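Local atomic coordinates of adhesin A (Fusobacterium nucleatum, PDB entry 3ETZ), a protein that probably mediates bacterial attachment to host cells, its antiparallel helical hairpins assembling through an oligomerization motif called the leucine chain. Residues F29-E32 with R33-D37; N46-V49 with Y50-S54; Q61-A64 with N65-Y69; Y73-A76 with A77-E81. The protein carries 1 engineered substitution. One frame throughout, in Å; residues are numbered along the deposited sequence.

Interaction 1. Residues F29-E32 with R33-D37; sequences FNEE and RAQAD
F29 and R33 both carry CG trans to their own backbone nitrogen (chi1 176° and 168°), and R33 then bends at chi3, which brings its guanidinium group beside the phenyl ring one helical turn back. The two flat groups stand 77° apart. F29 CE2 lies over one face of the guanidinium, displaced toward its rim and 3.5 Å from R33 NH2, whereas R33 NH2 itself sits at the edge of the ring and near the ring plane. The charged group therefore borders the phenyl ring instead of stacking on it. Both residues belong to helix 5-63, the long arm of an antiparallel helical hairpin, and both also touch F101 on helix 70-108, so the pair lies beside the seam between the arms. E31 and Q35 form a second pair at the same spacing. The bend of E31 at chi2 brings E31 OE2 to 2.6 Å from Q35 NE2, a bond that is weak because the N-H points well off line. Q35 CG also rests 3.2 Å from E31 O. E32 turns its carboxylate the other way, to a salt bridge with R28. Beneath these side chains, main-chain bonds run four residues forward, as from E32 O to A36 N (3.0 Å).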
loop_
_atom_site.group_PDB
_atom_site.type_symbol
_atom_site.label_atom_id
_atom_site.label_comp_id
_atom_site.label_asym_id
_atom_site.label_seq_id
_atom_site.Cartn_x
_atom_site.Cartn_y
_atom_site.Cartn_z
ATOM N N PHE A 29 6.153 -1.404 15.667
ATOM C CA PHE A 29 5.501 -0.164 15.283
ATOM C C PHE A 29 6.352 0.603 14.260
ATOM O O PHE A 29 5.826 1.125 13.267
ATOM C CB PHE A 29 5.250 0.727 16.505
ATOM C CG PHE A 29 4.668 2.073 16.151
ATOM C CD1 PHE A 29 3.299 2.243 16.034
ATOM C CD2 PHE A 29 5.501 3.161 15.917
ATOM C CE1 PHE A 29 2.755 3.496 15.684
ATOM C CE2 PHE A 29 4.973 4.411 15.569
ATOM C CZ PHE A 29 3.589 4.569 15.456
ATOM N N ASN A 30 7.662 0.672 14.489
ATOM C CA ASN A 30 8.536 1.386 13.572
ATOM C C ASN A 30 8.525 0.724 12.193
ATOM O O ASN A 30 8.627 1.393 11.170
ATOM C CB ASN A 30 9.989 1.426 14.105
ATOM C CG ASN A 30 10.145 2.301 15.339
ATOM O OD1 ASN A 30 11.142 2.208 16.068
ATOM N ND2 ASN A 30 9.166 3.147 15.580
ATOM N N GLU A 31 8.452 -0.602 12.170
ATOM C CA GLU A 31 8.433 -1.336 10.906
ATOM C C GLU A 31 7.127 -1.027 10.145
ATOM O O GLU A 31 7.141 -0.833 8.926
ATOM C CB GLU A 31 8.576 -2.849 11.187
ATOM C CG GLU A 31 8.248 -3.807 10.029
ATOM C CD GLU A 31 9.185 -3.678 8.829
ATOM O OE1 GLU A 31 10.388 -3.375 9.026
ATOM O OE2 GLU A 31 8.716 -3.914 7.684
ATOM N N GLU A 32 6.017 -0.964 10.862
ATOM C CA GLU A 32 4.718 -0.662 10.237
ATOM C C GLU A 32 4.730 0.753 9.650
ATOM O O GLU A 32 4.116 1.024 8.597
ATOM C CB GLU A 32 3.588 -0.775 11.255
ATOM C CG GLU A 32 3.376 -2.183 11.798
ATOM C CD GLU A 32 2.523 -2.196 13.077
ATOM O OE1 GLU A 32 2.314 -1.114 13.683
ATOM O OE2 GLU A 32 2.079 -3.291 13.493
ATOM N N ARG A 33 5.465 1.641 10.320
ATOM C CA ARG A 33 5.566 3.024 9.876
ATOM C C ARG A 33 6.369 3.094 8.594
ATOM O O ARG A 33 5.993 3.809 7.659
ATOM C CB ARG A 33 6.229 3.898 10.956
ATOM C CG ARG A 33 6.642 5.292 10.468
ATOM C CD ARG A 33 7.200 6.143 11.618
ATOM N NE ARG A 33 6.123 6.641 12.472
ATOM C CZ ARG A 33 6.295 7.243 13.649
ATOM N NH1 ARG A 33 7.515 7.433 14.147
ATOM N NH2 ARG A 33 5.237 7.664 14.329
ATOM N N ALA A 34 7.481 2.359 8.548
ATOM C CA ALA A 34 8.306 2.355 7.363
ATOM C C ALA A 34 7.533 1.745 6.189
ATOM O O ALA A 34 7.745 2.132 5.028
ATOM C CB ALA A 34 9.596 1.589 7.623
ATOM N N GLN A 35 6.645 0.792 6.480
ATOM C CA GLN A 35 5.827 0.166 5.431
ATOM C C GLN A 35 4.778 1.158 4.894
ATOM O O GLN A 35 4.489 1.183 3.711
ATOM C CB GLN A 35 5.109 -1.081 5.973
ATOM C CG GLN A 35 6.075 -2.275 6.257
ATOM C CD GLN A 35 5.424 -3.414 7.025
ATOM O OE1 GLN A 35 4.275 -3.322 7.428
ATOM N NE2 GLN A 35 6.170 -4.492 7.235
ATOM N N ALA A 36 4.214 1.979 5.772
ATOM C CA ALA A 36 3.210 2.950 5.362
ATOM C C ALA A 36 3.887 4.070 4.592
ATOM O O ALA A 36 3.340 4.546 3.591
ATOM C CB ALA A 36 2.468 3.506 6.599
ATOM N N ASP A 37 5.083 4.481 5.047
ATOM C CA ASP A 37 5.831 5.537 4.362
ATOM C C ASP A 37 6.160 5.090 2.939
ATOM O O ASP A 37 6.056 5.879 2.003
ATOM C CB ASP A 37 7.149 5.898 5.089
ATOM C CG ASP A 37 6.925 6.641 6.418
ATOM O OD1 ASP A 37 5.844 7.219 6.611
ATOM O OD2 ASP A 37 7.849 6.651 7.266
#

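Interaction 2. Residues N46-V49 with Y50-S54; sequences NEQV and YNELS
E52 reaches back along the helix to Q48, and each step of its side chain meets that residue. CB of E52 lies 3.6 Å from Q48 O, and E52 CG keeps just as close to the same carbonyl. Beyond CG the chain runs extended, carrying E52 CD past Q48 NE2 and setting E52 OE2 2.5 Å from Q48 NE2. This hydrogen bond is unusually short, its exact length uncertain; it meets the carboxylate oxygen on its anti side, 30° out of the carboxylate plane, with the N-H angle at 153°. Q48 comes to it by folding at chi2. The other end of its amide is held too: a water donates to Q48 OE1 and accepts from N51 ND2 at 2.7 Å. Round the helix, V49 and L53 lie side by side, V49 CG1 against L53 CD2 at 3.5 Å, and L53 continues the apolar contact onto Y80 of helix 70-108. On a further side S54 OG donates to Y50 O, which S54 N grips from the opposite face of the carbonyl plane. A polar pair four residues apart on one side and an apolar pair on another are consistent with an arm of an antiparallel helix-loop-helix hairpin.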
loop_
_atom_site.group_PDB
_atom_site.type_symbol
_atom_site.label_atom_id
_atom_site.label_comp_id
_atom_site.label_asym_id
_atom_site.label_seq_id
_atom_site.Cartn_x
_atom_site.Cartn_y
_atom_site.Cartn_z
ATOM N N ASN A 46 2.080 5.796 -8.417
ATOM C CA ASN A 46 1.040 5.049 -9.116
ATOM C C ASN A 46 -0.121 5.938 -9.588
ATOM O O ASN A 46 -0.637 5.747 -10.688
ATOM C CB ASN A 46 0.469 3.937 -8.221
ATOM C CG ASN A 46 1.322 2.660 -8.256
ATOM O OD1 ASN A 46 1.221 1.789 -7.378
ATOM N ND2 ASN A 46 2.141 2.540 -9.272
ATOM N N GLU A 47 -0.549 6.872 -8.755
ATOM C CA GLU A 47 -1.651 7.773 -9.144
ATOM C C GLU A 47 -1.313 8.533 -10.440
ATOM O O GLU A 47 -2.178 8.717 -11.306
ATOM C CB GLU A 47 -1.945 8.754 -7.992
ATOM C CG GLU A 47 -2.458 7.992 -6.776
ATOM C CD GLU A 47 -2.902 8.859 -5.614
ATOM O OE1 GLU A 47 -2.205 9.832 -5.266
ATOM O OE2 GLU A 47 -3.954 8.541 -5.025
ATOM N N GLN A 48 -0.062 8.969 -10.554
ATOM C CA GLN A 48 0.416 9.696 -11.721
ATOM C C GLN A 48 0.313 8.785 -12.935
ATOM O O GLN A 48 -0.234 9.157 -13.968
ATOM C CB GLN A 48 1.874 10.123 -11.504
ATOM C CG GLN A 48 2.419 11.022 -12.584
ATOM C CD GLN A 48 1.543 12.232 -12.771
ATOM O OE1 GLN A 48 1.242 12.943 -11.803
ATOM N NE2 GLN A 48 1.111 12.476 -14.014
ATOM N N VAL A 49 0.843 7.575 -12.811
ATOM C CA VAL A 49 0.783 6.619 -13.906
ATOM C C VAL A 49 -0.651 6.279 -14.296
ATOM O O VAL A 49 -0.985 6.180 -15.482
ATOM C CB VAL A 49 1.519 5.296 -13.520
ATOM C CG1 VAL A 49 1.229 4.213 -14.557
ATOM C CG2 VAL A 49 3.010 5.543 -13.413
ATOM N N TYR A 50 -1.497 6.067 -13.296
ATOM C CA TYR A 50 -2.889 5.707 -13.557
ATOM C C TYR A 50 -3.604 6.818 -14.333
ATOM O O TYR A 50 -4.349 6.543 -15.274
ATOM C CB TYR A 50 -3.622 5.460 -12.241
ATOM C CG TYR A 50 -5.083 5.066 -12.386
ATOM C CD1 TYR A 50 -6.105 6.022 -12.327
ATOM C CD2 TYR A 50 -5.442 3.730 -12.561
ATOM C CE1 TYR A 50 -7.451 5.648 -12.433
ATOM C CE2 TYR A 50 -6.790 3.331 -12.669
ATOM C CZ TYR A 50 -7.785 4.301 -12.597
ATOM O OH TYR A 50 -9.099 3.939 -12.631
ATOM N N ASN A 51 -3.386 8.058 -13.925
ATOM C CA ASN A 51 -4.069 9.161 -14.592
ATOM C C ASN A 51 -3.637 9.277 -16.055
ATOM O O ASN A 51 -4.480 9.370 -16.963
ATOM C CB ASN A 51 -3.798 10.478 -13.867
ATOM C CG ASN A 51 -4.436 10.535 -12.508
ATOM O OD1 ASN A 51 -5.347 9.768 -12.193
ATOM N ND2 ASN A 51 -3.976 11.458 -11.697
ATOM N N GLU A 52 -2.326 9.249 -16.271
ATOM C CA GLU A 52 -1.777 9.363 -17.612
ATOM C C GLU A 52 -2.239 8.232 -18.512
ATOM O O GLU A 52 -2.588 8.467 -19.686
ATOM C CB GLU A 52 -0.254 9.366 -17.548
ATOM C CG GLU A 52 0.316 10.674 -17.033
ATOM C CD GLU A 52 1.802 10.586 -16.733
ATOM O OE1 GLU A 52 2.458 9.641 -17.227
ATOM O OE2 GLU A 52 2.310 11.466 -16.005
ATOM N N LEU A 53 -2.243 7.007 -17.973
ATOM C CA LEU A 53 -2.654 5.847 -18.746
ATOM C C LEU A 53 -4.168 5.797 -18.966
ATOM O O LEU A 53 -4.643 5.308 -19.982
ATOM C CB LEU A 53 -2.131 4.564 -18.076
ATOM C CG LEU A 53 -0.888 3.887 -18.714
ATOM C CD1 LEU A 53 -0.062 4.875 -19.559
ATOM C CD2 LEU A 53 -0.046 3.200 -17.661
ATOM N N SER A 54 -4.931 6.289 -18.015
ATOM C CA SER A 54 -6.374 6.312 -18.190
ATOM C C SER A 54 -6.679 7.279 -19.328
ATOM O O SER A 54 -7.570 7.052 -20.128
ATOM C CB SER A 54 -7.075 6.778 -16.913
ATOM O OG SER A 54 -6.924 5.812 -15.890
HETATM O O HOH W 1 -1.867 13.092 -12.314
#

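Interaction 3. Residues Q61-A64 with N65-Y69; sequences QAEA and NTRFY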
loop_
_atom_site.group_PDB
_atom_site.type_symbol
_atom_site.label_atom_id
_atom_site.label_comp_id
_atom_site.label_asym_id
_atom_site.label_seq_id
_atom_site.Cartn_x
_atom_site.Cartn_y
_atom_site.Cartn_z
ATOM N N GLN A 61 -9.812 4.539 -27.143
ATOM C CA GLN A 61 -11.185 4.079 -27.325
ATOM C C GLN A 61 -12.001 5.042 -28.170
ATOM O O GLN A 61 -12.685 4.621 -29.088
ATOM C CB GLN A 61 -11.888 3.872 -25.972
ATOM C CG GLN A 61 -13.259 3.156 -26.081
ATOM C CD GLN A 61 -13.146 1.750 -26.700
ATOM O OE1 GLN A 61 -12.563 0.833 -26.099
ATOM N NE2 GLN A 61 -13.692 1.584 -27.909
ATOM N N ALA A 62 -11.927 6.329 -27.855
ATOM C CA ALA A 62 -12.688 7.340 -28.557
ATOM C C ALA A 62 -12.259 7.485 -30.012
ATOM O O ALA A 62 -13.084 7.779 -30.879
ATOM C CB ALA A 62 -12.560 8.685 -27.839
ATOM N N GLU A 63 -10.970 7.274 -30.279
ATOM C CA GLU A 63 -10.454 7.403 -31.631
ATOM C C GLU A 63 -10.609 6.180 -32.522
ATOM O O GLU A 63 -10.647 6.314 -33.739
ATOM C CB GLU A 63 -8.957 7.750 -31.611
ATOM C CG GLU A 63 -8.596 9.058 -30.947
ATOM C CD GLU A 63 -7.108 9.333 -31.033
ATOM O OE1 GLU A 63 -6.336 8.361 -31.212
ATOM O OE2 GLU A 63 -6.710 10.512 -30.906
ATOM N N ALA A 64 -10.687 4.999 -31.925
ATOM C CA ALA A 64 -10.744 3.757 -32.692
ATOM C C ALA A 64 -11.617 3.722 -33.951
ATOM O O ALA A 64 -11.132 3.314 -35.016
ATOM C CB ALA A 64 -11.114 2.597 -31.784
ATOM N N ASN A 65 -12.882 4.131 -33.849
ATOM C CA ASN A 65 -13.772 4.074 -35.020
ATOM C C ASN A 65 -13.295 4.892 -36.212
ATOM O O ASN A 65 -13.642 4.584 -37.353
ATOM C CB ASN A 65 -15.199 4.502 -34.651
ATOM C CG ASN A 65 -15.897 3.488 -33.772
ATOM O OD1 ASN A 65 -15.572 2.297 -33.797
ATOM N ND2 ASN A 65 -16.880 3.950 -32.997
ATOM N N THR A 66 -12.502 5.932 -35.959
ATOM C CA THR A 66 -12.003 6.766 -37.046
ATOM C C THR A 66 -10.514 6.611 -37.366
ATOM O O THR A 66 -9.892 7.538 -37.895
ATOM C CB THR A 66 -12.270 8.243 -36.775
ATOM O OG1 THR A 66 -11.715 8.597 -35.508
ATOM C CG2 THR A 66 -13.767 8.514 -36.777
ATOM N N ARG A 67 -9.951 5.452 -37.042
ATOM C CA ARG A 67 -8.540 5.176 -37.323
ATOM C C ARG A 67 -8.461 4.121 -38.409
ATOM O O ARG A 67 -9.352 3.297 -38.540
ATOM C CB ARG A 67 -7.815 4.622 -36.089
ATOM C CG ARG A 67 -7.566 5.632 -34.988
ATOM C CD ARG A 67 -7.034 6.937 -35.548
ATOM N NE ARG A 67 -6.475 7.769 -34.489
ATOM C CZ ARG A 67 -6.054 9.018 -34.646
ATOM N NH1 ARG A 67 -6.136 9.596 -35.829
ATOM N NH2 ARG A 67 -5.530 9.677 -33.615
ATOM N N PHE A 68 -7.385 4.121 -39.183
ATOM C CA PHE A 68 -7.271 3.094 -40.195
ATOM C C PHE A 68 -7.131 1.757 -39.481
ATOM O O PHE A 68 -7.789 0.779 -39.847
ATOM C CB PHE A 68 -6.055 3.319 -41.095
ATOM C CG PHE A 68 -5.894 2.262 -42.157
ATOM C CD1 PHE A 68 -6.693 2.274 -43.308
ATOM C CD2 PHE A 68 -4.975 1.233 -41.991
ATOM C CE1 PHE A 68 -6.571 1.266 -44.281
ATOM C CE2 PHE A 68 -4.840 0.223 -42.952
ATOM C CZ PHE A 68 -5.643 0.239 -44.099
ATOM N N TYR A 69 -6.286 1.714 -38.451
ATOM C CA TYR A 69 -6.065 0.474 -37.715
ATOM C C TYR A 69 -7.010 0.374 -36.523
ATOM O O TYR A 69 -6.589 0.235 -35.371
ATOM C CB TYR A 69 -4.597 0.379 -37.271
ATOM C CG TYR A 69 -3.651 0.145 -38.424
ATOM C CD1 TYR A 69 -3.685 -1.055 -39.141
ATOM C CD2 TYR A 69 -2.737 1.137 -38.829
ATOM C CE1 TYR A 69 -2.839 -1.267 -40.228
ATOM C CE2 TYR A 69 -1.880 0.931 -39.927
ATOM C CZ TYR A 69 -1.937 -0.270 -40.620
ATOM O OH TYR A 69 -1.109 -0.509 -41.708
HETATM O O HOH W 2 -13.180 7.981 -33.546
#
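Just ahead of the turn that joins E63 to T66 and R67, A62 takes part through water: its carbonyl O accepts from a water at 2.7 Å. The same water gives a weaker bond to E63 O and sits 2.5 Å from T66 OG1, so it ties residues 62-63 to the loop. E63 follows and does most of the work. Its carbonyl O accepts from T66 N at 2.9 Å, three residues on, with the donor 36° above the carbonyl plane; R67 N is not bonded to it. The E63 side chain, extended beyond CG, sends OE1 to the edge of the R67 guanidinium, 2.9 Å from R67 NH2 and 3.3 Å from R67 NE. The planes stand 83° apart, and R67 NH2 lies over the face of the carboxylate, 3.1 Å from E63 OE2 as well; both bonds of this salt bridge are accordingly weak. R67 gets there by bending at chi2 (-45°), which lays R67 CG 3.4 Å from E63 O. A64 ends the segment: A64 O accepts from R67 N at 3.2 Å, while its buried methyl packs on Y73, whose ring also touches E63 and R67. The paired charges should attract, but through a less directional salt bridge, and one residue, R67, grips the turn through both its backbone and its side chain.

Interaction 4. Residues Y73-A76 with A77-E81; sequences YQEA and ASKYE. Engineered in segment 73-76: A76 (natural residue Leu).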
loop_
_atom_site.group_PDB
_atom_site.type_symbol
_atom_site.label_atom_id
_atom_site.label_comp_id
_atom_site.label_asym_id
_atom_site.label_seq_id
_atom_site.Cartn_x
_atom_site.Cartn_y
_atom_site.Cartn_z
ATOM N N TYR A 73 -6.496 -0.346 -32.396
ATOM C CA TYR A 73 -6.765 0.691 -31.413
ATOM C C TYR A 73 -7.696 0.122 -30.349
ATOM O O TYR A 73 -7.553 0.414 -29.162
ATOM C CB TYR A 73 -7.408 1.918 -32.058
ATOM C CG TYR A 73 -6.368 2.923 -32.547
ATOM C CD1 TYR A 73 -5.567 2.650 -33.665
ATOM C CD2 TYR A 73 -6.142 4.119 -31.852
ATOM C CE1 TYR A 73 -4.573 3.543 -34.064
ATOM C CE2 TYR A 73 -5.148 5.011 -32.251
ATOM C CZ TYR A 73 -4.374 4.716 -33.345
ATOM O OH TYR A 73 -3.375 5.576 -33.713
ATOM N N GLN A 74 -8.653 -0.695 -30.793
ATOM C CA GLN A 74 -9.628 -1.314 -29.895
ATOM C C GLN A 74 -8.935 -2.287 -28.960
ATOM O O GLN A 74 -9.228 -2.338 -27.768
ATOM C CB GLN A 74 -10.705 -2.067 -30.699
ATOM C CG GLN A 74 -11.534 -1.167 -31.614
ATOM C CD GLN A 74 -12.676 -1.905 -32.315
ATOM O OE1 GLN A 74 -12.500 -3.019 -32.827
ATOM N NE2 GLN A 74 -13.844 -1.273 -32.356
ATOM N N GLU A 75 -8.031 -3.077 -29.509
ATOM C CA GLU A 75 -7.299 -4.044 -28.712
ATOM C C GLU A 75 -6.386 -3.335 -27.701
ATOM O O GLU A 75 -6.281 -3.754 -26.565
ATOM C CB GLU A 75 -6.472 -4.940 -29.623
ATOM C CG GLU A 75 -5.724 -6.015 -28.887
ATOM C CD GLU A 75 -5.056 -7.001 -29.832
ATOM O OE1 GLU A 75 -5.665 -7.324 -30.877
ATOM O OE2 GLU A 75 -3.935 -7.467 -29.528
ATOM N N ALA A 76 -5.726 -2.261 -28.118
ATOM C CA ALA A 76 -4.848 -1.531 -27.206
ATOM C C ALA A 76 -5.650 -0.910 -26.047
ATOM O O ALA A 76 -5.217 -0.933 -24.889
ATOM C CB ALA A 76 -4.088 -0.447 -27.976
ATOM N N ALA A 77 -6.829 -0.380 -26.358
ATOM C CA ALA A 77 -7.676 0.259 -25.352
ATOM C C ALA A 77 -8.134 -0.791 -24.344
ATOM O O ALA A 77 -8.138 -0.568 -23.130
ATOM C CB ALA A 77 -8.883 0.898 -26.024
ATOM N N SER A 78 -8.509 -1.947 -24.867
ATOM C CA SER A 78 -8.956 -3.040 -24.029
ATOM C C SER A 78 -7.836 -3.605 -23.129
ATOM O O SER A 78 -8.093 -3.964 -21.973
ATOM C CB SER A 78 -9.552 -4.147 -24.910
ATOM O OG SER A 78 -9.991 -5.229 -24.110
ATOM N N LYS A 79 -6.610 -3.690 -23.642
ATOM C CA LYS A 79 -5.523 -4.214 -22.828
ATOM C C LYS A 79 -5.127 -3.192 -21.782
ATOM O O LYS A 79 -4.719 -3.564 -20.663
ATOM C CB LYS A 79 -4.327 -4.622 -23.689
ATOM C CG LYS A 79 -4.635 -5.874 -24.525
ATOM C CD LYS A 79 -3.391 -6.546 -25.070
ATOM C CE LYS A 79 -2.655 -5.684 -26.083
ATOM N NZ LYS A 79 -1.460 -6.410 -26.607
ATOM N N TYR A 80 -5.248 -1.907 -22.129
ATOM C CA TYR A 80 -4.952 -0.870 -21.154
ATOM C C TYR A 80 -6.008 -0.902 -20.057
ATOM O O TYR A 80 -5.673 -0.734 -18.890
ATOM C CB TYR A 80 -4.899 0.523 -21.790
ATOM C CG TYR A 80 -3.476 0.953 -22.114
ATOM C CD1 TYR A 80 -2.530 1.106 -21.097
ATOM C CD2 TYR A 80 -3.081 1.205 -23.427
ATOM C CE1 TYR A 80 -1.238 1.496 -21.380
ATOM C CE2 TYR A 80 -1.788 1.592 -23.725
ATOM C CZ TYR A 80 -0.868 1.739 -22.695
ATOM O OH TYR A 80 0.417 2.143 -22.974
ATOM N N GLU A 81 -7.272 -1.138 -20.415
ATOM C CA GLU A 81 -8.324 -1.182 -19.410
ATOM C C GLU A 81 -8.078 -2.343 -18.433
ATOM O O GLU A 81 -8.332 -2.212 -17.229
ATOM C CB GLU A 81 -9.711 -1.338 -20.049
ATOM C CG GLU A 81 -10.843 -1.181 -19.020
ATOM C CD GLU A 81 -12.232 -1.425 -19.586
ATOM O OE1 GLU A 81 -12.354 -1.730 -20.794
ATOM O OE2 GLU A 81 -13.205 -1.309 -18.809
#
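E75 O takes the backbone N-H of K79 at 2.9 Å, and the same carbonyl lies against the base of the K79 side chain, 3.4 Å from K79 CG. Farther out the two side chains run side by side and point the same way. E75 is extended, with CG trans to the backbone nitrogen (chi1 -177°), while K79 starts on the side of its own backbone nitrogen and bends at chi3. That bend swings the ammonium toward the carboxylate but stops short of it: E75 OE2 and K79 NZ are 4.0 Å apart, a long salt bridge with no hydrogen bond in it. One residue on, A76 O accepts from Y80 N at 2.9 Å, and Y80 CD2 comes within 3.4 Å of the same oxygen, approaching obliquely. Here A76 is an engineered residue, leucine in the natural sequence, and its methyl touches little of the following segment beyond A77 N. The Y80 hydroxyl finds its partner on the other arm of the hairpin, in a hydrogen bond with R56. A77 is buried: its CB lies 3.4 Å from Y73 O and touches Q61 of helix 5-63, while Y73 touches L60 on that same helix. S78, the next residue after A77, sets its CB 3.4 Å from Q74 O. The outer face of helix 70-108 thus carries a loose ionic pair, probably adding only a diffuse attraction, whereas the hydrogen bonds are those of the main chain and of the Y80 hydroxyl, which links the two arms.

Overall arrangement
From the N terminus the chain climbs helix 5-63 through interaction 1 and then interaction 2, whose centres are 25 Å apart on that helix. Interaction 3 follows at its far end, where the chain turns through the loop into helix 70-108, and interaction 4 lies on the returning arm. Each is local, so the four run in series without nesting or crossing, and only interaction 3 spans a turn. The return of the chain brings interaction 4 back beside its predecessors: Y73 and A77 touch interaction 3, and Y80 packs on L53 of interaction 2. Interaction 1, about 25 Å from interaction 4 at their nearest atoms, meets a later part of helix 70-108.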